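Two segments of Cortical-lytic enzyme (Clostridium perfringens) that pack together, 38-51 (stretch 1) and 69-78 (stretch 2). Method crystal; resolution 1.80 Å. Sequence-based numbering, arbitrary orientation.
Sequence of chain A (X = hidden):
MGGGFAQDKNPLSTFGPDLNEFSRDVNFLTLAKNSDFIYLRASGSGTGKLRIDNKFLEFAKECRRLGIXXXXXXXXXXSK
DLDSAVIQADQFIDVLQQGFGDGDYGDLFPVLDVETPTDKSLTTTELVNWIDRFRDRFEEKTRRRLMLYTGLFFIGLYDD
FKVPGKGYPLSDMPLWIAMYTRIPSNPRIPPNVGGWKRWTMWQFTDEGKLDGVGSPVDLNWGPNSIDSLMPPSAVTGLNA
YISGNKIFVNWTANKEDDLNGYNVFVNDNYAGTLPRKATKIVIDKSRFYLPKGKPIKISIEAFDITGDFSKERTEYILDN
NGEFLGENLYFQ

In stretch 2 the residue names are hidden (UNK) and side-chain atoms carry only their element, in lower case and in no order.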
# COMPACT_ATOMS: atom_id res chain seq x y z
N ILE A 38 12.00 21.96 -4.78
CA ILE A 38 11.59 23.23 -5.36
C ILE A 38 10.40 22.99 -6.28
O ILE A 38 10.47 22.16 -7.20
CB ILE A 38 12.72 23.93 -6.16
CG1 ILE A 38 13.89 24.27 -5.25
CG2 ILE A 38 12.20 25.18 -6.85
CD1 ILE A 38 15.12 24.71 -6.02
N TYR A 39 9.34 23.78 -6.10
CA TYR A 39 8.23 23.85 -7.05
C TYR A 39 8.36 25.06 -7.97
O TYR A 39 8.77 26.14 -7.54
CB TYR A 39 6.89 23.89 -6.33
CG TYR A 39 6.26 22.51 -6.22
CD1 TYR A 39 5.70 21.88 -7.33
CD2 TYR A 39 6.25 21.84 -5.02
CE1 TYR A 39 5.13 20.63 -7.23
CE2 TYR A 39 5.70 20.57 -4.91
CZ TYR A 39 5.15 19.96 -6.01
OH TYR A 39 4.63 18.70 -5.83
N LEU A 40 8.04 24.85 -9.25
CA LEU A 40 8.08 25.87 -10.30
C LEU A 40 6.71 25.99 -10.96
O LEU A 40 6.00 25.00 -11.12
CB LEU A 40 9.08 25.50 -11.41
CG LEU A 40 10.49 25.05 -10.96
CD1 LEU A 40 11.26 24.49 -12.17
CD2 LEU A 40 11.21 26.21 -10.29
N ARG A 41 6.35 27.20 -11.36
CA ARG A 41 5.24 27.32 -12.30
C ARG A 41 5.66 26.79 -13.66
O ARG A 41 6.66 27.24 -14.24
CB ARG A 41 4.77 28.77 -12.42
CG ARG A 41 3.53 28.89 -13.35
CD ARG A 41 2.86 30.26 -13.28
NE ARG A 41 3.63 31.29 -13.97
CZ ARG A 41 3.16 32.49 -14.28
NH1 ARG A 41 1.93 32.83 -13.93
NH2 ARG A 41 3.93 33.35 -14.95
N ALA A 42 4.88 25.86 -14.17
CA ALA A 42 5.04 25.40 -15.54
C ALA A 42 4.24 26.26 -16.49
O ALA A 42 4.76 26.66 -17.54
CB ALA A 42 4.61 23.95 -15.69
N SER A 43 2.98 26.50 -16.16
CA SER A 43 2.03 27.09 -17.09
C SER A 43 0.91 27.73 -16.30
O SER A 43 0.80 27.56 -15.08
CB SER A 43 1.45 26.06 -18.06
OG SER A 43 0.88 24.95 -17.35
N GLY A 44 0.06 28.44 -17.01
CA GLY A 44 -1.06 29.09 -16.38
C GLY A 44 -2.00 29.68 -17.41
O GLY A 44 -1.59 30.01 -18.52
N SER A 45 -3.27 29.75 -17.04
CA SER A 45 -4.33 30.28 -17.87
C SER A 45 -4.96 31.51 -17.23
O SER A 45 -6.04 31.95 -17.66
CB SER A 45 -5.36 29.18 -18.13
OG SER A 45 -4.77 28.07 -18.82
N GLY A 46 -4.31 32.07 -16.21
CA GLY A 46 -4.85 33.19 -15.46
C GLY A 46 -5.07 34.44 -16.29
O GLY A 46 -5.92 35.28 -15.93
N THR A 47 -4.33 34.61 -17.38
CA THR A 47 -4.52 35.77 -18.24
C THR A 47 -5.62 35.58 -19.27
O THR A 47 -5.87 36.51 -20.05
CB THR A 47 -3.21 36.15 -18.98
OG1 THR A 47 -2.92 35.16 -19.98
CG2 THR A 47 -2.05 36.30 -18.01
N GLY A 48 -6.29 34.41 -19.31
CA GLY A 48 -7.33 34.12 -20.27
C GLY A 48 -6.93 33.16 -21.37
O GLY A 48 -7.81 32.66 -22.08
N LYS A 49 -5.64 32.89 -21.52
CA LYS A 49 -5.15 31.88 -22.44
C LYS A 49 -3.96 31.18 -21.79
O LYS A 49 -3.33 31.72 -20.88
CB LYS A 49 -4.73 32.47 -23.80
CG LYS A 49 -3.40 33.25 -23.79
CD LYS A 49 -2.91 33.54 -25.22
CE LYS A 49 -1.44 33.93 -25.24
NZ LYS A 49 -1.12 34.96 -26.29
N LEU A 50 -3.66 29.98 -22.28
CA LEU A 50 -2.53 29.20 -21.79
C LEU A 50 -1.21 29.89 -22.12
O LEU A 50 -0.92 30.18 -23.29
CB LEU A 50 -2.56 27.80 -22.41
CG LEU A 50 -1.61 26.73 -21.85
CD1 LEU A 50 -0.14 26.95 -22.21
CD2 LEU A 50 -1.76 26.62 -20.36
N ARG A 51 -0.40 30.15 -21.11
CA ARG A 51 0.96 30.66 -21.29
C ARG A 51 1.95 29.77 -20.56
O ARG A 51 1.79 29.54 -19.35
CB ARG A 51 1.08 32.09 -20.78
CG ARG A 51 0.27 33.07 -21.59
CD ARG A 51 0.35 34.46 -21.02
NE ARG A 51 -0.11 35.43 -22.02
CZ ARG A 51 -0.04 36.75 -21.87
NH1 ARG A 51 0.48 37.28 -20.76
NH2 ARG A 51 -0.48 37.52 -22.85
N UNK A 69 15.19 17.89 -6.17
CA UNK A 69 13.85 17.38 -6.50
C UNK A 69 12.94 18.52 -6.90
O UNK A 69 12.79 19.51 -6.18
c UNK A 69 14.68 16.32 -4.52
c UNK A 69 13.39 16.71 -5.20
c UNK A 69 15.64 17.44 -4.84
N UNK A 70 12.35 18.38 -8.08
CA UNK A 70 11.71 19.47 -8.78
C UNK A 70 10.32 19.07 -9.26
O UNK A 70 10.13 17.98 -9.81
s UNK A 70 11.98 21.36 -10.84
c UNK A 70 12.59 19.90 -9.96
N UNK A 71 9.34 19.94 -9.04
CA UNK A 71 8.01 19.71 -9.55
C UNK A 71 7.45 21.01 -10.11
O UNK A 71 8.07 22.07 -9.96
N UNK A 72 6.27 20.93 -10.73
CA UNK A 72 5.72 22.16 -11.31
C UNK A 72 4.21 22.19 -11.21
O UNK A 72 3.53 21.16 -11.11
c UNK A 72 6.15 22.30 -12.76
N UNK A 73 3.67 23.41 -11.31
CA UNK A 73 2.25 23.63 -11.19
C UNK A 73 1.70 24.37 -12.41
O UNK A 73 2.43 25.04 -13.16
c UNK A 73 1.90 24.39 -9.91
c UNK A 73 3.54 26.05 -9.01
c UNK A 73 2.42 25.79 -9.77
c UNK A 73 4.03 27.34 -8.86
c UNK A 73 3.38 28.38 -9.47
o UNK A 73 3.88 29.65 -9.32
c UNK A 73 1.77 26.87 -10.37
c UNK A 73 2.24 28.15 -10.23
N UNK A 74 0.40 24.19 -12.59
CA UNK A 74 -0.41 24.92 -13.55
C UNK A 74 -1.40 25.84 -12.82
O UNK A 74 -2.15 25.37 -11.96
c UNK A 74 -1.20 23.96 -14.45
c UNK A 74 -2.19 24.64 -15.33
c UNK A 74 -3.55 24.71 -15.27
n UNK A 74 -1.82 25.39 -16.43
c UNK A 74 -2.91 25.87 -17.02
n UNK A 74 -3.97 25.47 -16.33
N UNK A 75 -1.44 27.11 -13.20
CA UNK A 75 -2.41 28.03 -12.63
C UNK A 75 -3.73 27.87 -13.37
O UNK A 75 -3.83 28.18 -14.57
c UNK A 75 -2.89 30.42 -12.00
c UNK A 75 -4.85 31.81 -12.06
c UNK A 75 -1.94 29.48 -12.67
c UNK A 75 -4.66 32.14 -10.74
c UNK A 75 -3.61 31.59 -10.03
c UNK A 75 -2.72 30.74 -10.67
c UNK A 75 -3.96 30.96 -12.69
N UNK A 76 -4.74 27.39 -12.66
CA UNK A 76 -6.00 27.02 -13.28
C UNK A 76 -6.85 28.24 -13.61
O UNK A 76 -6.83 29.26 -12.91
c UNK A 76 -6.77 26.12 -12.33
N UNK A 77 -7.63 28.13 -14.69
CA UNK A 77 -8.77 29.02 -14.91
C UNK A 77 -10.04 28.19 -15.04
O UNK A 77 -10.41 27.75 -16.14
c UNK A 77 -8.57 29.91 -16.13
c UNK A 77 -9.59 31.06 -16.10
c UNK A 77 -10.24 33.39 -16.81
c UNK A 77 -9.25 32.21 -17.02
n UNK A 77 -10.07 34.12 -15.48
N UNK A 78 -10.73 27.94 -13.94
CA UNK A 78 -11.93 27.10 -13.99
C UNK A 78 -13.08 27.85 -14.65
O UNK A 78 -13.09 29.08 -14.73
c UNK A 78 -10.33 28.24 -12.56
c UNK A 78 -10.93 27.09 -11.79
c UNK A 78 -12.23 26.80 -12.51
O HOH W 1 -7.68 34.61 -14.00

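Position 69 carries three carbons that close a ring onto its own backbone N and make no close contact with stretch 1, which identifies Pro69. Its carbonyl O opens the pairing by accepting from Ile38 N at 2.9 Å.

Position 70 has one carbon followed by one sulfur, and that sulfur lies 3.5 Å from Leu40 CD1 in an apolar contact: Cys70, on the sheet face shared with Ile38 and Leu40.

Position 71 has no side-chain atoms. An ideal CB here would sit 2.8 Å from Tyr39 CE1, a clash, so the empty place is filled by the neighbouring ring: Gly71. Its N donates to Ile38 O at 3.1 Å, and its O accepts from Leu40 N at 2.9 Å.

Position 72 has a single carbon, 3.7 Å from Ala42 CB, and is therefore Ala72.

Position 73 shows one carbon, then a six-carbon ring bearing one oxygen. The ring lies flat over the backbone of stretch 1, with Arg41 CA 3.6 Å from its centroid and nearly on the ring normal, a CH-pi contact: Tyr73.

Position 74 has one carbon, then a five-membered ring of three carbons and two nitrogens, one nitrogen 2.9 Å from Ser43 OG in a hydrogen bond in which either atom could donate: His74. Leu50 CD2 meets the ring edge, 3.6 Å from His74 CE1.

Position 75 has one carbon and an unsubstituted six-carbon ring, one of whose carbons is 3.7 Å from Gly46 CA: Phe75. An ideal CB on Gly46 would clash with Phe75 CE1 at 3.0 Å.

Position 76 has one carbon, pointing away from stretch 1 and touching none of it: Ala76.

Position 77 has four carbons in a row ending in nitrogen, the third carbon 3.3 Å from Ser45 O: Lys77. One water bridges its tip to the turn, 2.9 Å from Lys77 NZ and 2.7 Å from Gly46 O.

Position 78 again closes three carbons onto its backbone N, out of reach of stretch 1: Pro78.

The contact works as a parallel strand pair whose hydrogen bonds set the register. A beta bulge between Arg41 and Ser43 shifts that register by one: Tyr73 O accepts from Ala42 N at 2.8 Å and weakly from Ser43 N at 3.4 Å. Pairing then resumes through Phe75 N to Ser43 O and Ser45 N to Phe75 O, both 3.0 Å. The Tyr73 ring lies over backbone, the His74 ring meets side chains at its edge, and Gly71 and Gly46 sit where a CB would clash with a ring.

Stretch 2, residues 69-78: PCGAYHFAKP
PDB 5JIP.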